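Long-range contacts in TRAP dicarboxylate transporter, DctP subunit (Ochrobactrum anthropi, PDB 4P47), which probably binds an organic-acid solute in the periplasm and delivers it to a TRAP-type membrane transporter: residues I32-A37 / I63-F68; S100-F105 / K134-T139; G150-T155 / Q236-I241; T174-V179 / A189-L194. All coordinates share one frame; numbering follows the deposited sequence.

Overall arrangement
The four contacts follow one another along the chain, except that interaction 4 is nested inside the loop closed by interaction 3. Interactions 1, 3 and 4 reach the same mixed sheet. Interaction 2 joins two loops beside it. Interaction 3 is most central, about 5 Å from the chain centre. Centres of interactions 1 and 3 lie about 24 Å apart, those of interactions 3 and 4 about 15 Å. Interactions 1 and 4 are farthest apart, about 32 Å between centres. I241 of interaction 3 packs on L136 and F105 of interaction 2, and R152 packs on L175 of interaction 4. This is consistent with a two-lobed solute-binding protein whose long central strands connect the lobes.

Interaction 1: I32-A37 / I63-F68; sequences IKFAAA and INVKLF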
loop_
_atom_site.group_PDB
_atom_site.type_symbol
_atom_site.label_atom_id
_atom_site.label_comp_id
_atom_site.label_asym_id
_atom_site.label_seq_id
_atom_site.Cartn_x
_atom_site.Cartn_y
_atom_site.Cartn_z
ATOM N N ILE A 32 1.076 5.572 24.359
ATOM C CA ILE A 32 1.316 5.689 22.947
ATOM C C ILE A 32 0.011 5.956 22.222
ATOM O O ILE A 32 -0.897 5.126 22.264
ATOM C CB ILE A 32 1.904 4.390 22.395
ATOM C CG1 ILE A 32 3.285 4.130 22.988
ATOM C CG2 ILE A 32 1.963 4.458 20.872
ATOM C CD1 ILE A 32 3.917 2.800 22.530
ATOM N N LYS A 33 -0.090 7.110 21.570
ATOM C CA LYS A 33 -1.219 7.409 20.698
ATOM C C LYS A 33 -0.880 6.900 19.300
ATOM O O LYS A 33 0.163 7.242 18.761
ATOM C CB LYS A 33 -1.493 8.915 20.678
ATOM C CG LYS A 33 -1.802 9.496 22.050
ATOM C CD LYS A 33 -2.058 11.009 22.018
ATOM C CE LYS A 33 -2.350 11.572 23.411
ATOM N NZ LYS A 33 -2.717 13.020 23.394
ATOM N N PHE A 34 -1.763 6.087 18.725
ATOM C CA PHE A 34 -1.518 5.413 17.449
ATOM C C PHE A 34 -2.661 5.776 16.513
ATOM O O PHE A 34 -3.794 5.307 16.688
ATOM C CB PHE A 34 -1.458 3.900 17.727
ATOM C CG PHE A 34 -1.020 3.022 16.573
ATOM C CD1 PHE A 34 -0.697 3.519 15.335
ATOM C CD2 PHE A 34 -0.911 1.674 16.784
ATOM C CE1 PHE A 34 -0.295 2.648 14.286
ATOM C CE2 PHE A 34 -0.514 0.817 15.782
ATOM C CZ PHE A 34 -0.198 1.306 14.525
ATOM N N ALA A 35 -2.354 6.629 15.542
ATOM C CA ALA A 35 -3.362 7.193 14.651
ATOM C C ALA A 35 -3.356 6.509 13.284
ATOM O O ALA A 35 -2.317 6.075 12.794
ATOM C CB ALA A 35 -3.088 8.655 14.465
ATOM N N ALA A 36 -4.519 6.405 12.648
ATOM C CA ALA A 36 -4.596 5.958 11.264
ATOM C C ALA A 36 -5.865 6.464 10.624
ATOM O O ALA A 36 -6.758 6.962 11.300
ATOM C CB ALA A 36 -4.547 4.438 11.182
ATOM N N ALA A 37 -5.945 6.269 9.311
ATOM C CA ALA A 37 -7.072 6.753 8.509
ATOM C C ALA A 37 -8.330 5.909 8.573
ATOM O O ALA A 37 -9.423 6.460 8.535
ATOM C CB ALA A 37 -6.635 6.865 7.079
ATOM N N ILE A 63 2.701 -0.198 29.302
ATOM C CA ILE A 63 2.606 0.566 28.061
ATOM C C ILE A 63 1.194 0.395 27.543
ATOM O O ILE A 63 0.745 -0.736 27.307
ATOM C CB ILE A 63 3.637 0.103 27.002
ATOM C CG1 ILE A 63 5.054 0.142 27.563
ATOM C CG2 ILE A 63 3.530 0.977 25.741
ATOM C CD1 ILE A 63 6.064 -0.432 26.625
ATOM N N ASN A 64 0.495 1.513 27.394
ATOM C CA ASN A 64 -0.862 1.517 26.879
ATOM C C ASN A 64 -0.915 2.186 25.526
ATOM O O ASN A 64 -0.500 3.330 25.391
ATOM C CB ASN A 64 -1.790 2.262 27.847
ATOM C CG ASN A 64 -3.177 2.500 27.283
ATOM O OD1 ASN A 64 -3.934 1.561 27.038
ATOM N ND2 ASN A 64 -3.528 3.768 27.103
ATOM N N VAL A 65 -1.455 1.476 24.547
ATOM C CA VAL A 65 -1.599 2.004 23.193
ATOM C C VAL A 65 -3.044 2.416 23.000
ATOM O O VAL A 65 -3.944 1.592 23.110
ATOM C CB VAL A 65 -1.201 0.952 22.160
ATOM C CG1 VAL A 65 -1.322 1.507 20.750
ATOM C CG2 VAL A 65 0.208 0.460 22.431
ATOM N N LYS A 66 -3.250 3.703 22.778
ATOM C CA LYS A 66 -4.568 4.279 22.543
ATOM C C LYS A 66 -4.746 4.563 21.053
ATOM O O LYS A 66 -3.955 5.301 20.452
ATOM C CB LYS A 66 -4.688 5.565 23.354
ATOM C CG LYS A 66 -6.003 6.262 23.257
ATOM C CD LYS A 66 -6.030 7.412 24.243
ATOM C CE LYS A 66 -7.319 8.188 24.194
ATOM N NZ LYS A 66 -7.233 9.266 25.236
ATOM N N LEU A 67 -5.795 3.995 20.465
ATOM C CA LEU A 67 -6.021 4.083 19.012
ATOM C C LEU A 67 -6.820 5.315 18.619
ATOM O O LEU A 67 -7.810 5.669 19.290
ATOM C CB LEU A 67 -6.728 2.823 18.499
ATOM C CG LEU A 67 -6.061 1.492 18.826
ATOM C CD1 LEU A 67 -6.745 0.403 18.021
ATOM C CD2 LEU A 67 -4.560 1.506 18.549
ATOM N N PHE A 68 -6.413 5.959 17.532
ATOM C CA PHE A 68 -7.130 7.102 16.978
ATOM C C PHE A 68 -7.387 6.792 15.523
ATOM O O PHE A 68 -6.737 7.345 14.626
ATOM C CB PHE A 68 -6.338 8.405 17.103
ATOM C CG PHE A 68 -6.229 8.927 18.507
ATOM C CD1 PHE A 68 -5.347 8.345 19.404
ATOM C CD2 PHE A 68 -6.987 10.014 18.933
ATOM C CE1 PHE A 68 -5.214 8.836 20.701
ATOM C CE2 PHE A 68 -6.864 10.498 20.218
ATOM C CZ PHE A 68 -5.995 9.908 21.107
#
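F68 lays its ring beside the aliphatic chain of K33, and the two cross obliquely. CE1 of F68 lies 3.7 Å from K33 CB and equally near CG, with CD a little farther off. In both residues CG is anti to the carbonyl carbon, beside the backbone N. K33 is extended beyond CG, so its ammonium is carried past the ring. K66 stands extended on the same face, with its NZ 6.2 Å from K33 NZ. The two like charges are close but not in contact. A35 completes this face, its CB near CB of F68.

The other face is apolar. F34 has CG anti to the backbone N (chi1 -172°). V65 CG1 meets the edge of its ring and lies 3.9 Å from F34 CB. L67 CD2 approaches F34 CB at 4.0 Å. Farther back, I32 CD1 touches I63 CG2 at 3.7 Å.

The strands are parallel, and five backbone bonds hold them. The straightest runs from I32 N to N64 O (2.9 Å, 171° at the hydrogen). K66 N donates to I32 O nearly along the C=O axis. F34 N then donates to K66 O, and F68 N to F34 O. The last and longest joins A36 N to F68 O at 3.1 Å, with the donor above the carbonyl plane.

These are the two strands of a beta-alpha-beta unit whose connecting helix is 43-58. That helix packs on the F34 face through M48 and F51. Strand 90-94 pairs with 30-35, and A35 touches T79 of helix 76-85.

Interaction 2: S100-F105 / K134-T139; sequences STVKAF and KRLPDT
Van der Waals contact joins the loop after strand 90-94 to the loop between helix 127-133 and strand 141-156. V102 CG1, anti to the backbone N (chi1 169°), presses on R135 CB at 3.6 Å. V102 CG2 turns to T139 CG2 at 3.7 Å. At one end T101 CG2 abuts the side of T139, 3.7 Å from T139 CB and just as near OG1. Deeper in, L136 and F105 cross at about a right angle. Both methyls and CG of L136 gather round the CE1–CZ corner of the ring. The closest pair is L136 CD2 and F105 CE1 at 3.9 Å.

The chain of R135 is extended from CG to NE, which draws CD alongside A104. R135 CD comes within 3.7 Å of A104 CB. That methyl also covers one face of the guanidinium.

The polar bonds lie within each loop. T139 N and T139 OG1 both donate to L136 O, so one carbonyl is gripped twice. The bond from T139 OG1 to L136 O is 2.7 Å and lies on a lone pair. OG1 takes the crowded position between N and the carbonyl carbon (chi1 73°), which places it for this bond. In the other loop F105 N donates to V102 O at 3.0 Å, starting a 3-10 turn.

T101 reaches L80 and Q84 of helix 76-85. L132 of helix 127-133 packs on A104 and F105. T323 of helix 321-336 touches A104 and R135, while strand 141-156 meets F105 through Y146 and L136 through L141.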
loop_
_atom_site.group_PDB
_atom_site.type_symbol
_atom_site.label_atom_id
_atom_site.label_comp_id
_atom_site.label_asym_id
_atom_site.label_seq_id
_atom_site.Cartn_x
_atom_site.Cartn_y
_atom_site.Cartn_z
ATOM N N SER A 100 8.043 12.464 -0.214
ATOM C CA SER A 100 8.407 13.886 -0.084
ATOM C C SER A 100 9.241 14.148 1.182
ATOM O O SER A 100 9.706 15.278 1.419
ATOM C CB SER A 100 7.166 14.774 -0.130
ATOM O OG SER A 100 6.320 14.533 0.959
ATOM N N THR A 101 9.424 13.104 1.987
ATOM C CA THR A 101 10.301 13.128 3.151
ATOM C C THR A 101 11.642 12.435 2.848
ATOM O O THR A 101 12.723 12.946 3.184
ATOM C CB THR A 101 9.602 12.443 4.347
ATOM O OG1 THR A 101 8.418 13.175 4.692
ATOM C CG2 THR A 101 10.520 12.403 5.546
ATOM N N VAL A 102 11.567 11.275 2.208
ATOM C CA VAL A 102 12.723 10.500 1.800
ATOM C C VAL A 102 12.399 9.985 0.404
ATOM O O VAL A 102 11.557 9.105 0.243
ATOM C CB VAL A 102 12.981 9.321 2.765
ATOM C CG1 VAL A 102 14.017 8.357 2.196
ATOM C CG2 VAL A 102 13.396 9.841 4.129
ATOM N N LYS A 103 13.040 10.543 -0.613
ATOM C CA LYS A 103 12.660 10.258 -1.994
ATOM C C LYS A 103 12.738 8.787 -2.393
ATOM O O LYS A 103 11.979 8.339 -3.272
ATOM C CB LYS A 103 13.534 11.079 -2.948
ATOM C CG LYS A 103 12.859 12.332 -3.417
ATOM C CD LYS A 103 11.697 12.012 -4.350
ATOM C CE LYS A 103 10.700 13.148 -4.366
ATOM N NZ LYS A 103 11.367 14.483 -4.380
ATOM N N ALA A 104 13.638 8.040 -1.767
ATOM C CA ALA A 104 13.786 6.633 -2.086
ATOM C C ALA A 104 12.463 5.879 -1.902
ATOM O O ALA A 104 12.264 4.873 -2.581
ATOM C CB ALA A 104 14.902 6.010 -1.254
ATOM N N PHE A 105 11.605 6.335 -0.992
ATOM C CA PHE A 105 10.332 5.656 -0.778
ATOM C C PHE A 105 9.421 5.694 -2.008
ATOM O O PHE A 105 8.475 4.909 -2.078
ATOM C CB PHE A 105 9.616 6.203 0.449
ATOM C CG PHE A 105 10.049 5.555 1.728
ATOM C CD1 PHE A 105 11.142 6.037 2.437
ATOM C CD2 PHE A 105 9.384 4.459 2.216
ATOM C CE1 PHE A 105 11.549 5.433 3.616
ATOM C CE2 PHE A 105 9.799 3.854 3.404
ATOM C CZ PHE A 105 10.885 4.353 4.097
ATOM N N LYS A 134 16.090 2.550 7.056
ATOM C CA LYS A 134 17.304 3.154 7.583
ATOM C C LYS A 134 17.437 4.644 7.287
ATOM O O LYS A 134 18.172 5.356 7.955
ATOM C CB LYS A 134 18.530 2.387 7.078
ATOM C CG LYS A 134 18.617 1.004 7.708
ATOM C CD LYS A 134 20.046 0.512 7.885
ATOM C CE LYS A 134 20.514 -0.302 6.702
ATOM N NZ LYS A 134 21.819 -0.976 6.999
ATOM N N ARG A 135 16.694 5.119 6.294
ATOM C CA ARG A 135 16.715 6.514 5.902
ATOM C C ARG A 135 15.807 7.394 6.771
ATOM O O ARG A 135 15.816 8.626 6.651
ATOM C CB ARG A 135 16.298 6.632 4.421
ATOM C CG ARG A 135 17.211 5.839 3.475
ATOM C CD ARG A 135 16.669 5.710 2.032
ATOM N NE ARG A 135 17.577 4.904 1.208
ATOM C CZ ARG A 135 18.607 5.402 0.530
ATOM N NH1 ARG A 135 18.854 6.705 0.553
ATOM N NH2 ARG A 135 19.397 4.598 -0.171
ATOM N N LEU A 136 15.019 6.784 7.656
ATOM C CA LEU A 136 14.005 7.530 8.393
ATOM C C LEU A 136 14.518 8.324 9.600
ATOM O O LEU A 136 14.013 9.414 9.842
ATOM C CB LEU A 136 12.831 6.613 8.785
ATOM C CG LEU A 136 11.981 6.182 7.584
ATOM C CD1 LEU A 136 10.998 5.100 8.033
ATOM C CD2 LEU A 136 11.237 7.342 6.954
ATOM N N PRO A 137 15.459 7.765 10.390
ATOM C CA PRO A 137 15.829 8.452 11.640
ATOM C C PRO A 137 16.284 9.902 11.453
ATOM O O PRO A 137 15.908 10.760 12.250
ATOM C CB PRO A 137 16.921 7.553 12.212
ATOM C CG PRO A 137 16.516 6.188 11.751
ATOM C CD PRO A 137 16.012 6.395 10.353
ATOM N N ASP A 138 17.014 10.190 10.382
ATOM C CA ASP A 138 17.472 11.564 10.153
ATOM C C ASP A 138 16.321 12.539 9.931
ATOM O O ASP A 138 16.495 13.745 10.067
ATOM C CB ASP A 138 18.451 11.630 8.979
ATOM C CG ASP A 138 19.804 11.038 9.315
ATOM O OD1 ASP A 138 20.080 10.825 10.514
ATOM O OD2 ASP A 138 20.578 10.790 8.370
ATOM N N THR A 139 15.144 12.019 9.595
ATOM C CA THR A 139 13.965 12.854 9.383
ATOM C C THR A 139 13.036 12.890 10.599
ATOM O O THR A 139 11.940 13.460 10.500
ATOM C CB THR A 139 13.148 12.402 8.150
ATOM O OG1 THR A 139 12.443 11.183 8.441
ATOM C CG2 THR A 139 14.038 12.187 6.937
#

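Interaction 3: G150-T155 / Q236-I241; sequences GFRNLT and QYNPQI
R152 carries the strongest polar links. Its NE forms a salt bridge with E212, and R152 NH1 donates to N238 OD1 at 2.9 Å. That second bond makes 160° at the hydrogen, and OD1 sits in the guanidinium plane. The chain of R152 bends at chi3, which swings NH1 over to N238. Q236 lies alongside R152, its OE1 3.7 Å from R152 CD. Its NE2 is bonded to the carbonyl of D109.

Three backbone bonds join the antiparallel strands. N238 N donates to G150 O at 2.9 Å, and G150 N returns the bond to N238 O at 3.2 Å. R152 N donates to Q236 O at 2.9 Å in a nearly straight bond (173° at the hydrogen). G150 has a positive phi, a backbone shape that suits glycine.

F151 and Y237 form the non-hydrogen-bonded pair on the opposite face of the sheet. They make a T-shaped, edge-to-face contact with centroids 4.7 Å apart and planes tilted by 60°. Y237 CD1 sits over the centre of the F151 ring, and its closest carbon there is F151 CE1 at 3.5 Å. R234 adds a cation-pi contact to F151. Y237 OH is bonded to E148.

The two faces therefore differ in chemistry. On one, a buried arginine is held by a carboxylate and an amide oxygen, so its charge is probably well compensated. On the other, the edge of Y237 rests on the face of F151. This ties strands 141-156 and 229-245 at the chain centre, consistent with the long strands that connect the lobes in this family.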
loop_
_atom_site.group_PDB
_atom_site.type_symbol
_atom_site.label_atom_id
_atom_site.label_comp_id
_atom_site.label_asym_id
_atom_site.label_seq_id
_atom_site.Cartn_x
_atom_site.Cartn_y
_atom_site.Cartn_z
ATOM N N GLY A 150 -2.836 -3.030 0.109
ATOM C CA GLY A 150 -3.192 -3.975 -0.932
ATOM C C GLY A 150 -2.779 -3.559 -2.327
ATOM O O GLY A 150 -2.195 -2.498 -2.541
ATOM N N PHE A 151 -3.113 -4.404 -3.287
ATOM C CA PHE A 151 -2.912 -4.072 -4.687
ATOM C C PHE A 151 -3.902 -3.023 -5.176
ATOM O O PHE A 151 -5.053 -2.947 -4.746
ATOM C CB PHE A 151 -3.031 -5.339 -5.561
ATOM C CG PHE A 151 -1.877 -6.279 -5.391
ATOM C CD1 PHE A 151 -0.655 -6.011 -5.981
ATOM C CD2 PHE A 151 -2.000 -7.398 -4.591
ATOM C CE1 PHE A 151 0.411 -6.865 -5.775
ATOM C CE2 PHE A 151 -0.944 -8.245 -4.398
ATOM C CZ PHE A 151 0.259 -7.969 -4.977
ATOM N N ARG A 152 -3.425 -2.222 -6.118
ATOM C CA ARG A 152 -4.278 -1.331 -6.883
ATOM C C ARG A 152 -4.631 -1.979 -8.204
ATOM O O ARG A 152 -3.739 -2.411 -8.942
ATOM C CB ARG A 152 -3.581 0.012 -7.111
ATOM C CG ARG A 152 -3.080 0.634 -5.822
ATOM C CD ARG A 152 -2.559 2.025 -6.019
ATOM N NE ARG A 152 -3.617 2.980 -6.347
ATOM C CZ ARG A 152 -4.388 3.605 -5.475
ATOM N NH1 ARG A 152 -4.261 3.396 -4.183
ATOM N NH2 ARG A 152 -5.285 4.459 -5.920
ATOM N N ASN A 153 -5.931 -2.067 -8.469
ATOM C CA ASN A 153 -6.502 -2.658 -9.672
ATOM C C ASN A 153 -7.330 -1.625 -10.445
ATOM O O ASN A 153 -7.369 -0.443 -10.078
ATOM C CB ASN A 153 -7.315 -3.891 -9.266
ATOM C CG ASN A 153 -6.434 -4.992 -8.684
ATOM O OD1 ASN A 153 -5.356 -5.303 -9.218
ATOM N ND2 ASN A 153 -6.878 -5.586 -7.593
ATOM N N LEU A 154 -7.980 -2.046 -11.519
ATOM C CA LEU A 154 -8.573 -1.114 -12.478
ATOM C C LEU A 154 -10.001 -1.505 -12.827
ATOM O O LEU A 154 -10.234 -2.607 -13.310
ATOM C CB LEU A 154 -7.730 -1.144 -13.757
ATOM C CG LEU A 154 -8.206 -0.262 -14.901
ATOM C CD1 LEU A 154 -8.150 1.209 -14.549
ATOM C CD2 LEU A 154 -7.379 -0.531 -16.141
ATOM N N THR A 155 -10.941 -0.585 -12.616
ATOM C CA THR A 155 -12.297 -0.792 -13.101
ATOM C C THR A 155 -12.589 0.159 -14.239
ATOM O O THR A 155 -11.978 1.203 -14.360
ATOM C CB THR A 155 -13.373 -0.595 -11.997
ATOM O OG1 THR A 155 -13.431 0.783 -11.568
ATOM C CG2 THR A 155 -13.130 -1.480 -10.792
ATOM N N GLN A 236 0.055 -1.362 -9.222
ATOM C CA GLN A 236 0.880 -0.946 -8.105
ATOM C C GLN A 236 0.451 -1.752 -6.888
ATOM O O GLN A 236 -0.611 -2.361 -6.877
ATOM C CB GLN A 236 0.680 0.531 -7.806
ATOM C CG GLN A 236 1.242 1.451 -8.865
ATOM C CD GLN A 236 0.720 2.838 -8.668
ATOM O OE1 GLN A 236 -0.485 3.108 -8.859
ATOM N NE2 GLN A 236 1.584 3.734 -8.250
ATOM N N TYR A 237 1.311 -1.762 -5.877
ATOM C CA TYR A 237 1.041 -2.402 -4.600
ATOM C C TYR A 237 1.295 -1.365 -3.540
ATOM O O TYR A 237 2.336 -0.722 -3.569
ATOM C CB TYR A 237 1.964 -3.585 -4.369
ATOM C CG TYR A 237 1.744 -4.240 -3.011
ATOM C CD1 TYR A 237 0.667 -5.088 -2.787
ATOM C CD2 TYR A 237 2.620 -4.016 -1.959
ATOM C CE1 TYR A 237 0.468 -5.685 -1.541
ATOM C CE2 TYR A 237 2.435 -4.626 -0.728
ATOM C CZ TYR A 237 1.367 -5.453 -0.534
ATOM O OH TYR A 237 1.207 -6.055 0.702
ATOM N N ASN A 238 0.361 -1.217 -2.601
ATOM C CA ASN A 238 0.484 -0.281 -1.489
ATOM C C ASN A 238 0.824 -1.017 -0.179
ATOM O O ASN A 238 -0.072 -1.544 0.490
ATOM C CB ASN A 238 -0.828 0.521 -1.256
ATOM C CG ASN A 238 -1.201 1.503 -2.383
ATOM O OD1 ASN A 238 -2.385 1.800 -2.585
ATOM N ND2 ASN A 238 -0.215 2.041 -3.053
ATOM N N PRO A 239 2.112 -1.041 0.201
ATOM C CA PRO A 239 2.465 -1.466 1.549
ATOM C C PRO A 239 2.235 -0.313 2.485
ATOM O O PRO A 239 2.341 0.843 2.052
ATOM C CB PRO A 239 3.963 -1.766 1.443
ATOM C CG PRO A 239 4.456 -0.917 0.347
ATOM C CD PRO A 239 3.289 -0.598 -0.559
ATOM N N GLN A 240 1.921 -0.596 3.738
ATOM C CA GLN A 240 1.880 0.447 4.739
ATOM C C GLN A 240 3.101 0.340 5.617
ATOM O O GLN A 240 3.686 -0.753 5.773
ATOM C CB GLN A 240 0.614 0.383 5.554
ATOM C CG GLN A 240 -0.601 0.511 4.659
ATOM C CD GLN A 240 -1.751 1.152 5.349
ATOM O OE1 GLN A 240 -2.069 0.828 6.497
ATOM N NE2 GLN A 240 -2.403 2.068 4.656
ATOM N N ILE A 241 3.572 1.456 6.122
ATOM C CA ILE A 241 4.676 1.434 7.070
ATOM C C ILE A 241 4.154 1.898 8.423
ATOM O O ILE A 241 3.433 2.906 8.553
ATOM C CB ILE A 241 5.877 2.270 6.585
ATOM C CG1 ILE A 241 7.034 2.149 7.570
ATOM C CG2 ILE A 241 5.482 3.714 6.352
ATOM C CD1 ILE A 241 8.341 2.711 7.035
#

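Interaction 4: T174-V179 / A189-L194; sequences TLQSPV and ANAVPL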
loop_
_atom_site.group_PDB
_atom_site.type_symbol
_atom_site.label_atom_id
_atom_site.label_comp_id
_atom_site.label_asym_id
_atom_site.label_seq_id
_atom_site.Cartn_x
_atom_site.Cartn_y
_atom_site.Cartn_z
ATOM N N THR A 174 -7.157 8.609 -11.537
ATOM C CA THR A 174 -5.952 8.081 -10.907
ATOM C C THR A 174 -5.474 8.997 -9.796
ATOM O O THR A 174 -5.748 10.196 -9.798
ATOM C CB THR A 174 -4.772 7.929 -11.926
ATOM O OG1 THR A 174 -4.255 9.215 -12.307
ATOM C CG2 THR A 174 -5.210 7.197 -13.177
ATOM N N LEU A 175 -4.685 8.455 -8.887
ATOM C CA LEU A 175 -3.872 9.311 -8.028
ATOM C C LEU A 175 -2.978 10.198 -8.916
ATOM O O LEU A 175 -2.628 9.855 -10.056
ATOM C CB LEU A 175 -3.044 8.495 -7.024
ATOM C CG LEU A 175 -3.874 7.642 -6.065
ATOM C CD1 LEU A 175 -2.956 6.957 -5.075
ATOM C CD2 LEU A 175 -4.906 8.495 -5.363
ATOM N N GLN A 176 -2.649 11.366 -8.377
ATOM C CA GLN A 176 -2.102 12.423 -9.206
ATOM C C GLN A 176 -0.650 12.745 -8.886
ATOM O O GLN A 176 -0.112 13.732 -9.389
ATOM C CB GLN A 176 -2.973 13.681 -9.103
ATOM C CG GLN A 176 -4.351 13.512 -9.736
ATOM C CD GLN A 176 -4.295 13.305 -11.230
ATOM O OE1 GLN A 176 -4.756 12.270 -11.775
ATOM N NE2 GLN A 176 -3.731 14.269 -11.911
ATOM N N SER A 177 0.021 11.906 -8.107
ATOM C CA SER A 177 1.466 12.057 -7.942
ATOM C C SER A 177 2.174 11.613 -9.233
ATOM O O SER A 177 1.550 11.072 -10.144
ATOM C CB SER A 177 1.952 11.245 -6.745
ATOM O OG SER A 177 1.795 9.864 -6.987
ATOM N N PRO A 178 3.484 11.895 -9.333
ATOM C CA PRO A 178 4.100 11.710 -10.658
ATOM C C PRO A 178 4.109 10.267 -11.197
ATOM O O PRO A 178 3.907 10.104 -12.402
ATOM C CB PRO A 178 5.519 12.244 -10.462
ATOM C CG PRO A 178 5.362 13.294 -9.398
ATOM C CD PRO A 178 4.297 12.764 -8.460
ATOM N N VAL A 179 4.318 9.256 -10.360
ATOM C CA VAL A 179 4.394 7.900 -10.878
ATOM C C VAL A 179 3.073 7.434 -11.522
ATOM O O VAL A 179 3.081 6.985 -12.661
ATOM C CB VAL A 179 4.931 6.907 -9.821
ATOM C CG1 VAL A 179 4.888 5.495 -10.352
ATOM C CG2 VAL A 179 6.358 7.287 -9.432
ATOM N N ALA A 189 -3.910 5.882 -21.427
ATOM C CA ALA A 189 -5.105 6.398 -20.773
ATOM C C ALA A 189 -4.927 7.870 -20.482
ATOM O O ALA A 189 -3.817 8.396 -20.533
ATOM C CB ALA A 189 -5.384 5.647 -19.464
ATOM N N ASN A 190 -6.035 8.519 -20.153
ATOM C CA ASN A 190 -6.041 9.840 -19.542
ATOM C C ASN A 190 -6.080 9.636 -18.037
ATOM O O ASN A 190 -6.957 8.909 -17.546
ATOM C CB ASN A 190 -7.266 10.631 -19.973
ATOM C CG ASN A 190 -7.123 11.247 -21.348
ATOM O OD1 ASN A 190 -6.092 11.130 -21.995
ATOM N ND2 ASN A 190 -8.159 11.951 -21.781
ATOM N N ALA A 191 -5.135 10.236 -17.321
ATOM C CA ALA A 191 -4.996 10.086 -15.873
ATOM C C ALA A 191 -5.708 11.257 -15.205
ATOM O O ALA A 191 -5.101 12.294 -14.904
ATOM C CB ALA A 191 -3.530 10.049 -15.492
ATOM N N VAL A 192 -6.999 11.074 -14.955
ATOM C CA VAL A 192 -7.904 12.154 -14.619
ATOM C C VAL A 192 -7.881 12.497 -13.131
ATOM O O VAL A 192 -7.995 11.602 -12.286
ATOM C CB VAL A 192 -9.337 11.764 -15.018
ATOM C CG1 VAL A 192 -10.318 12.856 -14.642
ATOM C CG2 VAL A 192 -9.400 11.469 -16.505
ATOM N N PRO A 193 -7.727 13.783 -12.783
ATOM C CA PRO A 193 -7.807 14.241 -11.397
ATOM C C PRO A 193 -9.251 14.445 -10.951
ATOM O O PRO A 193 -10.008 15.113 -11.658
ATOM C CB PRO A 193 -7.068 15.589 -11.438
ATOM C CG PRO A 193 -7.373 16.096 -12.805
ATOM C CD PRO A 193 -7.361 14.873 -13.700
ATOM N N LEU A 194 -9.644 13.863 -9.827
ATOM C CA LEU A 194 -10.959 14.100 -9.278
ATOM C C LEU A 194 -10.977 13.785 -7.797
ATOM O O LEU A 194 -10.487 12.736 -7.406
ATOM C CB LEU A 194 -11.992 13.223 -9.983
ATOM C CG LEU A 194 -13.448 13.551 -9.662
ATOM C CD1 LEU A 194 -13.829 14.870 -10.306
ATOM C CD2 LEU A 194 -14.345 12.439 -10.133
HETATM O O HOH W 1 -7.612 12.084 -8.754
#
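A beta-alpha-beta unit is closed here: strand 171-173, helix 178-186 and strand 190-192. The contact joins the chain leaving the first strand to the end of the second. T174 N donates to V192 O at 3.2 Å, on a lone pair of that oxygen, and so carries the parallel pairing one step past strand 171-173. T174 also packs on A191. Its OG1 lies 3.4 Å from A191 CB, and its methyl sits near the same residue. OG1 takes the crowded position between N and the carbonyl carbon (chi1 72°), from which it donates to L175 O at 2.9 Å.

A water extends the link. It donates to T174 O at 2.9 Å and accepts from L194 N at 2.9 Å. Q176 bends at chi2 and crosses P193 obliquely, its CG 3.8 Å from P193 CB.

Beyond Q176 the chain turns through S177, at the N-cap position, into helix 178-186. F184 of that helix packs on both T174 and A191, and V181 touches Q176. L194 lies against L199 and A202 of helix 196-205. L175 N is bonded to E212 of strand 210-213, which pairs with strand 171-173.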